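Local coordinates for protein putative ribose operon repressor (Burkholderia thailandensis, PDB 3EGC) that probably acts as a LacI-family transcriptional repressor that binds operator DNA, its modelled part being the sugar-binding-protein-like regulatory domain, at residues Gly12-Ile18 / Leu42-Glu48; Gly103-Asn109 / Thr263-Thr269; Val158-Trp162 / Asp185-Ala189; Leu70-Glu74 / Asn94-Arg98; Ala130-Ser134 / Ser193-Ile197. All coordinates share one frame. Residue numbers count along the deposited sequence, not the author numbering.

Interaction 1 of 5, residues Gly12-Ile18 / Leu42-Glu48; sequences GLIVSDI and LLANTAE
Strands 12-15 and 42-45 run parallel, their axes 4.9 Å apart at closest and inclined by 17°, in the register Gly12-Leu42, Leu13-Leu43, Ile14-Ala44 and Val15-Asn45 (CA-CA 4.8 to 5.2 Å). Backbone hydrogen bonds alternate: Leu13 N to Leu42 O 2.8 Å, Ala44 N to Leu13 O 2.9 Å, Val15 N to Ala44 O 3.0 Å and Thr46 N to Val15 O 3.0 Å. Past the strands, Ala47 (phi/psi 50/39) and Glu48 (70/24) turn with positive phi, bringing Glu48 N to Ser16 O for a weak bond (2.8 Å). Thr46 OG1 accepts from Glu48 N at 3.2 Å, an ST turn, and is hydrogen-bonded to Ser73 OG. Asn45 OD1 (chi1 t) accepts from Ile18 N at 2.9 Å, bridging the turn after strand 12-15. Apolar contacts at 4.2 Å lie on both faces, Ile14 CG1 with Ala44 CB and Leu13 CD2 with Leu43 CD1. The strands form a beta-alpha-beta unit with helix 21-36, which covers the Leu13 and Val15 face of this Rossmann-like half; helix 50-62 packs on Ile14 and Ala44, strand 67-70 extends the sheet beside Gly12, and Asn45 N bonds to Glu31 of the second subunit, which packs along the outer edge of strand 40-45.

Interaction 2 of 5, residues Gly103-Asn109 / Thr263-Thr269; sequences GAVLSEN and TEMRLQT
Parallel strands 103-107 and 264-267 approach to 4.5 Å at an axis angle of 23°, pairing Ala104 with Glu264, Val105 with Met265, Leu106 with Arg266 and Ser107 with Leu267. Backbone hydrogen bonds run from Ala104 N to Thr263 O, Leu106 N to Met265 O and Leu267 N to Leu106 O (each 2.8 Å) and from Met265 N to Ala104 O (2.7 Å); Glu108 N to Leu267 O, 3.1 Å, extends the ladder. Arg266 (chi1 m, chi2 m, then extended) folds back across the pair: NH1 donates to Ser107 O at 2.8 Å, NE makes a salt bridge with OE2 of the extended Glu264 (t, t) at 2.9 Å, and Leu106 CD1 covers one face of the guanidinium. On the other face Val105 (t) sets CG1 3.8 Å from Leu267 CD2, beneath helix 241-257. Glu108 (chi1 p, chi2 t), centre of an inverse gamma turn at the N-cap position before helix 109-122, accepts from Thr269 N through OE2 at 2.9 Å. Backbone bonds thus join strand 264-267 to the N-terminal half of this periplasmic-binding-protein fold; at the C-terminal ends salt bridges carry the contact from Arg266 to Glu142 and from Glu108 to Arg111, where the chain passes toward the other lobe.

Interaction 3 of 5, residues Val158-Trp162 / Asp185-Ala189; sequences VRQEW and DRPTA
Two loops meet here at the outer end of the C-terminal lobe, with no strand pairing between them; the nearest CA atoms, those of Trp162 and Pro187, are 6.8 Å apart. Residues 160-162 form a short 3-10 turn, with Trp162 N bonded to Arg159 O at 2.8 Å, which presents Arg159 and Trp162 (chi1 m in both) with their CA-to-CB bonds toward 185-189. Asp185 (chi1 m) comes first and makes both polar contacts: OD2 forms a salt bridge with Arg159 NH1 at 2.8 Å, and its backbone O accepts from Trp162 NE1 at 2.9 Å. Arg186 points away, and its NH1 donates to Pro187 O at 2.8 Å. Pro187 (phi/psi -65/159) lays its CG over one face of the indole, with CD 3.8 Å from Trp162 CD1. After Thr188 the chain enters strand 189-192. This is packing of the loops that precede strands 163-164 and 189-192, which lie on the two sides of strand 128-131. A proline resting on a tryptophan is thereby flanked by an exposed ion pair, so apolar packing and polar bonds share one small interface.

Interaction 4 of 5, residues Leu70-Glu74 / Asn94-Arg98; sequences LAPSE and NRELR
Leu70 ends strand 67-70; from there, and after strand 90-93, both segments are irregular. Residues 71-74 stay extended (Pro72 phi/psi -65/142), whereas Asn94 has positive phi (78/-53) before Arg95 returns to an extended shape; the closest CA pair is Pro72-Arg95 at 6.4 Å. Pro72 is the middle of the contact, with its CG 3.5 Å from Leu97 CD1. Leu70 (t, p) adds CD2 at 4.2 Å from Leu97 CD2. The Arg95 side chain (chi1 m, chi2 114°, chi3 p) bends so that its guanidinium has Pro72 O over one face, NH2 2.7 Å and NE 3.1 Å from that oxygen, at angles too poor for hydrogen bonds; NH2 also makes a long, weak ion pair with Glu48. Glu74 meanwhile bonds to Ser134 and Ser73 to Thr46. In Rossmann-like lobes, loops at the C-terminal strand ends commonly line the ligand cleft, and these two face the other lobe. With no hydrogen bond between the segments, the contact rests on proline-leucine packing and close approach of the arginine to a carbonyl oxygen.

Interaction 5 of 5, residues Ala130-Ser134 / Ser193-Ile197; sequences AIVGS and SSHRI
Strand 128-131 ends at Ile131, and its exit loop meets the start of helix 195-208; the nearest CA atoms, Val132 and Ser193, are 4.9 Å apart. Ser193 supplies both hydrogen bonds. Its backbone N donates to Ile131 O at 3.1 Å (145° at the hydrogen), carrying on the pairing of strands 128-131 and 189-192. Its OG, in the p rotamer (chi1 68°), accepts a weak bond from Gly133 N at 3.2 Å (123°) and stands 3.1 Å from Val132 CA. Ser193 O accepts from Arg143 NH1, while Ser134 OG bonds to Glu74 of the other lobe. Ser194 holds the N-cap position, and at the first turn His195 N donates to Asp222. Within that turn, Ile197 (m, t) points its CA-to-CB bond toward the loop: CG2 reaches Ile131 CG2 at 3.8 Å, and CD1 lies 3.5 Å from Val132 C and 3.2 Å from Gly133 N, tight against the glycine backbone. The exit of strand 128-131 thus packs on the helix that follows the neighbouring parallel strand 189-192, at C-terminal strand ends that face the cleft between the lobes. One serine meets the polar backbone on both sides of Val132, while isoleucine packing closes the apolar side.

Overall arrangement
From the N terminus, interaction 1 closes first, across helix 21-36, joining the first two strands of the N-terminal lobe. Interaction 4 follows in series and touches it through Thr46 and Ser73. Interaction 2 then opens at strand 103-107 and closes only at 263-269, so its long loop holds the whole of interactions 5 and 3. Interaction 5 ties strand 128-131 to helix 195-208 and in turn encloses interaction 3, which joins two loops farther out; Trp162 O and Ala130 N link these two. Across the cleft Glu74 meets Ser134, connecting interactions 4 and 5, whereas interactions 1 and 3 sit about 36 Å apart, centre to centre.

Interaction 1 of 5, residues Gly12-Ile18 / Leu42-Glu48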
# COMPACT_ATOMS: atom_id res chain seq x y z
N GLY A 12 -18.93 6.71 -5.43
CA GLY A 12 -17.65 7.27 -5.86
C GLY A 12 -16.68 7.22 -4.69
O GLY A 12 -17.05 7.63 -3.60
N LEU A 13 -15.48 6.65 -4.88
CA LEU A 13 -14.45 6.67 -3.84
C LEU A 13 -13.30 7.53 -4.34
O LEU A 13 -12.75 7.29 -5.42
CB LEU A 13 -13.94 5.29 -3.49
CG LEU A 13 -12.70 5.21 -2.60
CD1 LEU A 13 -12.91 5.87 -1.20
CD2 LEU A 13 -12.17 3.77 -2.42
N ILE A 14 -13.05 8.59 -3.62
CA ILE A 14 -12.03 9.53 -4.03
C ILE A 14 -11.03 9.56 -2.92
O ILE A 14 -11.36 9.84 -1.81
CB ILE A 14 -12.61 10.96 -4.29
CG1 ILE A 14 -13.57 10.90 -5.49
CG2 ILE A 14 -11.45 12.00 -4.49
CD1 ILE A 14 -14.34 12.24 -5.81
N VAL A 15 -9.80 9.26 -3.23
CA VAL A 15 -8.79 9.07 -2.24
C VAL A 15 -7.62 10.01 -2.51
O VAL A 15 -7.18 10.14 -3.65
CB VAL A 15 -8.40 7.57 -2.27
CG1 VAL A 15 -6.94 7.34 -2.00
CG2 VAL A 15 -9.32 6.78 -1.32
N SER A 16 -7.05 10.62 -1.46
CA SER A 16 -5.95 11.53 -1.62
C SER A 16 -4.60 10.86 -2.01
O SER A 16 -3.72 11.53 -2.68
CB SER A 16 -5.79 12.34 -0.37
OG SER A 16 -5.83 11.50 0.79
N ASP A 17 -4.40 9.59 -1.64
CA ASP A 17 -3.20 8.91 -2.09
C ASP A 17 -3.27 7.37 -2.06
O ASP A 17 -2.85 6.76 -1.09
CB ASP A 17 -1.98 9.41 -1.31
CG ASP A 17 -0.71 8.82 -1.82
OD1 ASP A 17 -0.73 8.09 -2.85
OD2 ASP A 17 0.34 9.06 -1.18
N ILE A 18 -3.79 6.76 -3.13
CA ILE A 18 -3.99 5.31 -3.15
C ILE A 18 -2.64 4.49 -2.94
O ILE A 18 -2.64 3.35 -2.43
CB ILE A 18 -4.73 4.87 -4.42
CG1 ILE A 18 -5.28 3.44 -4.26
CG2 ILE A 18 -3.79 4.98 -5.67
CD1 ILE A 18 -6.36 3.37 -3.21
N LEU A 42 -16.50 3.26 -8.08
CA LEU A 42 -15.67 3.98 -9.03
C LEU A 42 -14.49 4.62 -8.25
O LEU A 42 -14.68 5.23 -7.16
CB LEU A 42 -16.49 5.08 -9.70
CG LEU A 42 -17.35 4.89 -10.94
CD1 LEU A 42 -18.05 6.29 -11.37
CD2 LEU A 42 -16.58 4.20 -12.07
N LEU A 43 -13.29 4.51 -8.79
CA LEU A 43 -12.13 4.97 -8.03
C LEU A 43 -11.47 6.17 -8.66
O LEU A 43 -11.31 6.23 -9.86
CB LEU A 43 -11.13 3.86 -7.83
CG LEU A 43 -9.75 4.24 -7.33
CD1 LEU A 43 -9.79 4.57 -5.81
CD2 LEU A 43 -8.71 3.07 -7.64
N ALA A 44 -11.15 7.18 -7.84
CA ALA A 44 -10.31 8.24 -8.29
C ALA A 44 -9.17 8.44 -7.29
O ALA A 44 -9.34 8.27 -6.05
CB ALA A 44 -11.08 9.47 -8.52
N ASN A 45 -8.02 8.75 -7.84
CA ASN A 45 -6.83 9.03 -7.01
C ASN A 45 -6.35 10.42 -7.30
O ASN A 45 -6.08 10.69 -8.41
CB ASN A 45 -5.70 8.02 -7.30
CG ASN A 45 -4.44 8.32 -6.47
OD1 ASN A 45 -4.51 8.54 -5.26
ND2 ASN A 45 -3.31 8.32 -7.11
N THR A 46 -6.24 11.27 -6.28
CA THR A 46 -5.95 12.71 -6.49
C THR A 46 -4.51 13.05 -6.29
O THR A 46 -4.11 14.11 -6.69
CB THR A 46 -6.76 13.65 -5.53
OG1 THR A 46 -6.29 13.54 -4.18
CG2 THR A 46 -8.23 13.35 -5.59
N ALA A 47 -3.74 12.18 -5.65
CA ALA A 47 -2.35 12.47 -5.29
C ALA A 47 -2.20 13.81 -4.58
O ALA A 47 -1.25 14.51 -4.82
CB ALA A 47 -1.40 12.40 -6.50
N GLU A 48 -3.16 14.11 -3.71
CA GLU A 48 -3.10 15.25 -2.77
C GLU A 48 -3.21 16.58 -3.50
O GLU A 48 -2.73 17.60 -3.03
CB GLU A 48 -1.85 15.21 -1.88
CG GLU A 48 -1.82 14.09 -0.86
CD GLU A 48 -2.73 14.31 0.36
OE1 GLU A 48 -3.18 15.45 0.60
OE2 GLU A 48 -2.99 13.31 1.10

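Interaction 2 of 5, residues Gly103-Asn109 / Thr263-Thr269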
# COMPACT_ATOMS: atom_id res chain seq x y z
N GLY A 103 -21.19 13.19 6.63
CA GLY A 103 -20.62 12.27 7.62
C GLY A 103 -19.11 12.24 7.60
O GLY A 103 -18.46 12.65 6.62
N ALA A 104 -18.56 11.74 8.69
CA ALA A 104 -17.15 11.53 8.83
C ALA A 104 -16.89 10.25 9.64
O ALA A 104 -17.60 9.95 10.62
CB ALA A 104 -16.57 12.73 9.47
N VAL A 105 -15.88 9.49 9.19
CA VAL A 105 -15.31 8.38 9.89
C VAL A 105 -13.82 8.65 10.11
O VAL A 105 -13.02 8.58 9.18
CB VAL A 105 -15.43 7.06 9.09
CG1 VAL A 105 -14.87 5.86 9.95
CG2 VAL A 105 -16.86 6.84 8.64
N LEU A 106 -13.46 8.90 11.36
CA LEU A 106 -12.16 9.32 11.77
C LEU A 106 -11.55 8.35 12.83
O LEU A 106 -12.24 7.57 13.42
CB LEU A 106 -12.30 10.72 12.37
CG LEU A 106 -13.15 11.71 11.56
CD1 LEU A 106 -13.40 13.04 12.39
CD2 LEU A 106 -12.51 12.02 10.19
N SER A 107 -10.25 8.46 13.08
CA SER A 107 -9.63 7.72 14.20
C SER A 107 -9.64 8.54 15.48
O SER A 107 -9.82 9.77 15.43
CB SER A 107 -8.18 7.34 13.90
OG SER A 107 -8.13 6.41 12.83
N GLU A 108 -9.42 7.87 16.61
CA GLU A 108 -9.19 8.59 17.88
C GLU A 108 -7.75 9.13 18.02
O GLU A 108 -6.93 8.66 18.85
CB GLU A 108 -9.65 7.78 19.11
CG GLU A 108 -8.86 6.48 19.34
CD GLU A 108 -9.55 5.51 20.31
OE1 GLU A 108 -10.65 5.84 20.83
OE2 GLU A 108 -8.98 4.42 20.54
N ASN A 109 -7.43 10.14 17.21
CA ASN A 109 -6.04 10.63 17.13
C ASN A 109 -5.43 11.20 18.42
O ASN A 109 -4.33 10.78 18.81
CB ASN A 109 -5.89 11.64 16.02
CG ASN A 109 -6.31 11.08 14.65
OD1 ASN A 109 -5.75 10.10 14.17
ND2 ASN A 109 -7.25 11.76 13.99
N THR A 263 -23.14 11.12 10.38
CA THR A 263 -22.58 11.51 11.68
C THR A 263 -21.04 11.50 11.71
O THR A 263 -20.42 11.15 10.75
CB THR A 263 -23.13 10.61 12.78
OG1 THR A 263 -23.05 11.33 14.01
CG2 THR A 263 -22.36 9.29 12.84
N GLU A 264 -20.46 11.90 12.83
CA GLU A 264 -19.05 11.78 13.06
C GLU A 264 -18.77 10.54 13.87
O GLU A 264 -19.20 10.40 14.98
CB GLU A 264 -18.43 13.02 13.74
CG GLU A 264 -16.96 12.80 14.19
CD GLU A 264 -16.25 14.05 14.75
OE1 GLU A 264 -16.62 15.19 14.34
OE2 GLU A 264 -15.33 13.89 15.61
N MET A 265 -18.03 9.62 13.29
CA MET A 265 -17.64 8.42 14.00
C MET A 265 -16.18 8.48 14.34
O MET A 265 -15.34 8.72 13.48
CB MET A 265 -17.88 7.17 13.17
CG MET A 265 -19.18 6.40 13.47
SD MET A 265 -19.54 5.04 12.31
CE MET A 265 -18.91 3.70 13.36
N ARG A 266 -15.86 8.26 15.60
CA ARG A 266 -14.49 8.11 16.00
C ARG A 266 -14.20 6.64 16.29
O ARG A 266 -14.81 6.04 17.18
CB ARG A 266 -14.22 8.94 17.24
CG ARG A 266 -14.28 10.42 16.97
CD ARG A 266 -12.95 10.92 16.42
NE ARG A 266 -12.99 12.32 16.09
CZ ARG A 266 -11.93 13.04 15.68
NH1 ARG A 266 -10.70 12.45 15.56
NH2 ARG A 266 -12.08 14.33 15.39
N LEU A 267 -13.24 6.07 15.58
CA LEU A 267 -12.92 4.64 15.74
C LEU A 267 -11.68 4.34 16.63
O LEU A 267 -10.67 5.01 16.59
CB LEU A 267 -12.71 4.02 14.38
CG LEU A 267 -13.86 3.25 13.75
CD1 LEU A 267 -15.30 3.68 14.22
CD2 LEU A 267 -13.74 3.08 12.21
N GLN A 268 -11.79 3.31 17.45
CA GLN A 268 -10.74 2.90 18.34
C GLN A 268 -9.44 2.48 17.62
O GLN A 268 -9.43 1.70 16.63
CB GLN A 268 -11.27 1.76 19.23
CG GLN A 268 -10.25 0.70 19.78
CD GLN A 268 -10.99 -0.54 20.42
OE1 GLN A 268 -11.41 -1.48 19.74
NE2 GLN A 268 -11.19 -0.49 21.70
N THR A 269 -8.34 3.02 18.10
CA THR A 269 -7.03 2.68 17.71
C THR A 269 -6.42 1.83 18.85
O THR A 269 -6.87 1.84 20.01
CB THR A 269 -6.17 3.95 17.55
OG1 THR A 269 -5.99 4.58 18.82
CG2 THR A 269 -6.83 4.90 16.67

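Interaction 3 of 5, residues Val158-Trp162 / Asp185-Ala189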
# COMPACT_ATOMS: atom_id res chain seq x y z
N VAL A 158 7.69 21.50 26.88
CA VAL A 158 7.96 21.21 25.49
C VAL A 158 8.49 22.42 24.76
O VAL A 158 7.83 23.42 24.69
CB VAL A 158 6.70 20.69 24.75
CG1 VAL A 158 5.50 21.36 25.23
CG2 VAL A 158 6.83 20.88 23.25
N ARG A 159 9.69 22.30 24.21
CA ARG A 159 10.24 23.36 23.37
C ARG A 159 9.62 23.27 21.98
O ARG A 159 9.66 22.19 21.36
CB ARG A 159 11.75 23.23 23.23
CG ARG A 159 12.52 23.87 24.37
CD ARG A 159 13.09 22.86 25.30
NE ARG A 159 14.55 22.77 25.24
CZ ARG A 159 15.37 23.54 25.96
NH1 ARG A 159 16.68 23.38 25.90
NH2 ARG A 159 14.87 24.49 26.75
N GLN A 160 9.09 24.40 21.50
CA GLN A 160 8.58 24.52 20.15
C GLN A 160 9.52 23.98 19.12
O GLN A 160 9.04 23.41 18.15
CB GLN A 160 8.26 25.98 19.76
CG GLN A 160 6.78 26.35 19.72
CD GLN A 160 5.92 25.45 18.82
OE1 GLN A 160 4.81 25.09 19.19
NE2 GLN A 160 6.44 25.06 17.66
N GLU A 161 10.83 24.19 19.30
CA GLU A 161 11.83 23.73 18.34
C GLU A 161 11.95 22.16 18.29
O GLU A 161 12.72 21.60 17.48
CB GLU A 161 13.18 24.37 18.61
CG GLU A 161 13.75 24.11 20.01
CD GLU A 161 13.41 25.20 21.02
OE1 GLU A 161 14.23 25.32 21.95
OE2 GLU A 161 12.38 25.90 20.91
N TRP A 162 11.19 21.49 19.15
CA TRP A 162 11.10 20.03 19.15
C TRP A 162 9.95 19.56 18.19
O TRP A 162 9.81 18.37 17.89
CB TRP A 162 10.86 19.48 20.57
CG TRP A 162 12.01 19.67 21.53
CD1 TRP A 162 13.30 19.99 21.21
CD2 TRP A 162 11.98 19.47 22.97
NE1 TRP A 162 14.06 20.05 22.36
CE2 TRP A 162 13.27 19.73 23.45
CE3 TRP A 162 10.97 19.11 23.88
CZ2 TRP A 162 13.60 19.63 24.81
CZ3 TRP A 162 11.28 19.03 25.23
CH2 TRP A 162 12.58 19.29 25.69
N ASP A 185 19.36 21.34 22.59
CA ASP A 185 18.87 20.23 23.43
C ASP A 185 17.95 19.29 22.64
O ASP A 185 16.78 19.14 22.97
CB ASP A 185 18.13 20.77 24.68
CG ASP A 185 19.06 21.50 25.65
OD1 ASP A 185 20.18 21.91 25.24
OD2 ASP A 185 18.69 21.67 26.85
N ARG A 186 18.47 18.63 21.60
CA ARG A 186 17.64 17.72 20.81
C ARG A 186 16.94 16.67 21.68
O ARG A 186 17.48 16.26 22.71
CB ARG A 186 18.43 17.04 19.69
CG ARG A 186 19.41 15.99 20.14
CD ARG A 186 19.56 14.89 19.07
NE ARG A 186 20.56 13.88 19.46
CZ ARG A 186 20.33 12.85 20.25
NH1 ARG A 186 19.13 12.65 20.76
NH2 ARG A 186 21.30 12.01 20.53
N PRO A 187 15.74 16.26 21.24
CA PRO A 187 14.97 15.19 21.89
C PRO A 187 15.69 13.84 21.79
O PRO A 187 16.57 13.65 20.93
CB PRO A 187 13.63 15.14 21.12
CG PRO A 187 13.70 16.17 20.03
CD PRO A 187 15.05 16.86 20.08
N THR A 188 15.32 12.92 22.69
CA THR A 188 15.82 11.56 22.68
C THR A 188 14.72 10.67 22.12
O THR A 188 14.93 9.50 21.86
CB THR A 188 16.20 11.09 24.13
OG1 THR A 188 15.14 11.44 25.03
CG2 THR A 188 17.48 11.83 24.63
N ALA A 189 13.54 11.22 21.99
CA ALA A 189 12.43 10.49 21.41
C ALA A 189 11.54 11.42 20.55
O ALA A 189 11.52 12.65 20.73
CB ALA A 189 11.65 9.82 22.47

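Interaction 4 of 5, residues Leu70-Glu74 / Asn94-Arg98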
# COMPACT_ATOMS: atom_id res chain seq x y z
N LEU A 70 -15.01 10.27 0.56
CA LEU A 70 -13.96 11.18 0.17
C LEU A 70 -12.84 11.22 1.22
O LEU A 70 -13.06 11.58 2.36
CB LEU A 70 -14.59 12.60 -0.04
CG LEU A 70 -13.57 13.72 -0.22
CD1 LEU A 70 -12.66 13.49 -1.44
CD2 LEU A 70 -14.20 15.17 -0.30
N ALA A 71 -11.66 10.82 0.85
CA ALA A 71 -10.48 11.12 1.66
C ALA A 71 -9.90 12.47 1.19
O ALA A 71 -9.19 12.55 0.18
CB ALA A 71 -9.42 10.02 1.53
N PRO A 72 -10.21 13.53 1.91
CA PRO A 72 -9.93 14.84 1.44
C PRO A 72 -8.45 15.20 1.28
O PRO A 72 -7.59 14.82 2.09
CB PRO A 72 -10.60 15.76 2.49
CG PRO A 72 -11.52 14.86 3.27
CD PRO A 72 -10.89 13.53 3.20
N SER A 73 -8.17 15.94 0.23
CA SER A 73 -6.85 16.44 0.00
C SER A 73 -6.84 17.77 0.73
O SER A 73 -7.91 18.35 0.99
CB SER A 73 -6.66 16.67 -1.49
OG SER A 73 -6.46 15.42 -2.15
N GLU A 74 -5.66 18.24 1.09
CA GLU A 74 -5.53 19.48 1.84
C GLU A 74 -5.92 20.61 0.91
O GLU A 74 -5.34 20.74 -0.16
CB GLU A 74 -4.09 19.71 2.30
CG GLU A 74 -3.92 20.92 3.21
CD GLU A 74 -2.51 21.10 3.70
OE1 GLU A 74 -1.58 20.52 3.12
OE2 GLU A 74 -2.31 21.86 4.66
N ASN A 94 -10.82 9.86 7.44
CA ASN A 94 -9.48 10.22 7.84
C ASN A 94 -9.42 11.68 8.31
O ASN A 94 -8.95 11.98 9.44
CB ASN A 94 -8.47 9.87 6.75
CG ASN A 94 -7.06 10.43 7.01
OD1 ASN A 94 -6.48 11.11 6.14
ND2 ASN A 94 -6.52 10.18 8.17
N ARG A 95 -9.92 12.58 7.45
CA ARG A 95 -9.98 14.01 7.75
C ARG A 95 -11.43 14.45 7.57
O ARG A 95 -12.05 14.07 6.58
CB ARG A 95 -9.07 14.85 6.81
CG ARG A 95 -7.60 14.81 7.17
CD ARG A 95 -6.76 14.14 6.14
NE ARG A 95 -6.46 15.01 5.00
CZ ARG A 95 -5.39 14.91 4.22
NH1 ARG A 95 -4.44 14.01 4.42
NH2 ARG A 95 -5.27 15.76 3.20
N GLU A 96 -11.94 15.27 8.48
CA GLU A 96 -13.33 15.72 8.41
C GLU A 96 -13.48 16.84 7.38
O GLU A 96 -12.50 17.50 6.99
CB GLU A 96 -13.81 16.19 9.79
CG GLU A 96 -13.12 17.45 10.18
CD GLU A 96 -13.38 17.86 11.62
OE1 GLU A 96 -13.20 18.88 12.06
OE2 GLU A 96 -13.80 17.28 12.47
N LEU A 97 -14.71 17.08 6.94
CA LEU A 97 -15.00 18.13 5.98
C LEU A 97 -15.46 19.41 6.66
O LEU A 97 -15.05 20.51 6.27
CB LEU A 97 -16.07 17.67 5.01
CG LEU A 97 -15.69 17.21 3.61
CD1 LEU A 97 -14.18 17.14 3.46
CD2 LEU A 97 -16.40 15.89 3.26
N ARG A 98 -16.30 19.28 7.69
CA ARG A 98 -16.88 20.46 8.34
C ARG A 98 -17.82 21.11 7.37
O ARG A 98 -17.77 22.30 7.14
CB ARG A 98 -15.78 21.45 8.73
CG ARG A 98 -15.07 21.03 10.01
CD ARG A 98 -13.71 21.61 10.10
NE ARG A 98 -13.68 23.06 9.92
CZ ARG A 98 -12.63 23.71 9.44
NH1 ARG A 98 -12.68 25.03 9.28
NH2 ARG A 98 -11.52 23.04 9.16

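Interaction 5 of 5, residues Ala130-Ser134 / Ser193-Ile197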
# COMPACT_ATOMS: atom_id res chain seq x y z
N ALA A 130 7.96 15.86 18.31
CA ALA A 130 6.94 15.36 17.45
C ALA A 130 7.16 15.87 16.00
O ALA A 130 7.35 17.03 15.79
CB ALA A 130 5.54 15.81 17.97
N ILE A 131 7.15 14.96 15.04
CA ILE A 131 7.20 15.32 13.64
C ILE A 131 5.85 14.90 13.08
O ILE A 131 5.50 13.73 13.11
CB ILE A 131 8.31 14.57 12.88
CG1 ILE A 131 9.59 14.47 13.72
CG2 ILE A 131 8.53 15.20 11.50
CD1 ILE A 131 10.27 15.80 13.91
N VAL A 132 5.08 15.88 12.64
CA VAL A 132 3.82 15.65 12.03
C VAL A 132 3.85 16.08 10.58
O VAL A 132 4.83 16.66 10.11
CB VAL A 132 2.69 16.38 12.76
CG1 VAL A 132 2.60 15.93 14.23
CG2 VAL A 132 2.89 17.87 12.68
N GLY A 133 2.77 15.76 9.88
CA GLY A 133 2.64 16.11 8.47
C GLY A 133 2.17 17.54 8.34
O GLY A 133 2.25 18.29 9.27
N SER A 134 1.65 17.88 7.19
CA SER A 134 1.22 19.25 6.95
C SER A 134 0.44 19.85 8.15
O SER A 134 -0.58 19.31 8.58
CB SER A 134 0.41 19.33 5.65
OG SER A 134 -0.19 20.61 5.49
N SER A 193 3.80 11.17 13.14
CA SER A 193 2.39 11.09 12.91
C SER A 193 1.89 10.10 11.83
O SER A 193 0.72 9.94 11.69
CB SER A 193 1.83 12.49 12.68
OG SER A 193 2.30 13.03 11.48
N SER A 194 2.77 9.44 11.09
CA SER A 194 2.38 8.33 10.20
C SER A 194 3.62 7.58 9.77
O SER A 194 4.74 8.03 10.04
CB SER A 194 1.64 8.85 8.96
OG SER A 194 2.51 9.63 8.16
N HIS A 195 3.42 6.43 9.11
CA HIS A 195 4.51 5.57 8.63
C HIS A 195 5.39 6.28 7.63
O HIS A 195 6.58 6.08 7.61
CB HIS A 195 3.99 4.25 8.05
CG HIS A 195 3.22 4.39 6.77
ND1 HIS A 195 3.75 4.02 5.55
CD2 HIS A 195 1.95 4.79 6.52
CE1 HIS A 195 2.84 4.20 4.60
NE2 HIS A 195 1.74 4.68 5.16
N ARG A 196 4.79 7.15 6.82
CA ARG A 196 5.54 7.86 5.80
C ARG A 196 6.47 8.94 6.40
O ARG A 196 7.58 9.12 5.96
CB ARG A 196 4.63 8.43 4.73
CG ARG A 196 5.41 8.87 3.49
CD ARG A 196 4.75 8.41 2.18
NE ARG A 196 4.56 6.96 2.10
CZ ARG A 196 3.76 6.36 1.23
NH1 ARG A 196 3.67 5.06 1.25
NH2 ARG A 196 3.10 7.05 0.30
N ILE A 197 5.99 9.57 7.47
CA ILE A 197 6.81 10.46 8.28
C ILE A 197 7.87 9.69 9.06
O ILE A 197 9.02 10.15 9.16
CB ILE A 197 5.92 11.37 9.19
CG1 ILE A 197 5.18 12.37 8.30
CG2 ILE A 197 6.73 12.11 10.27
CD1 ILE A 197 4.02 12.94 8.99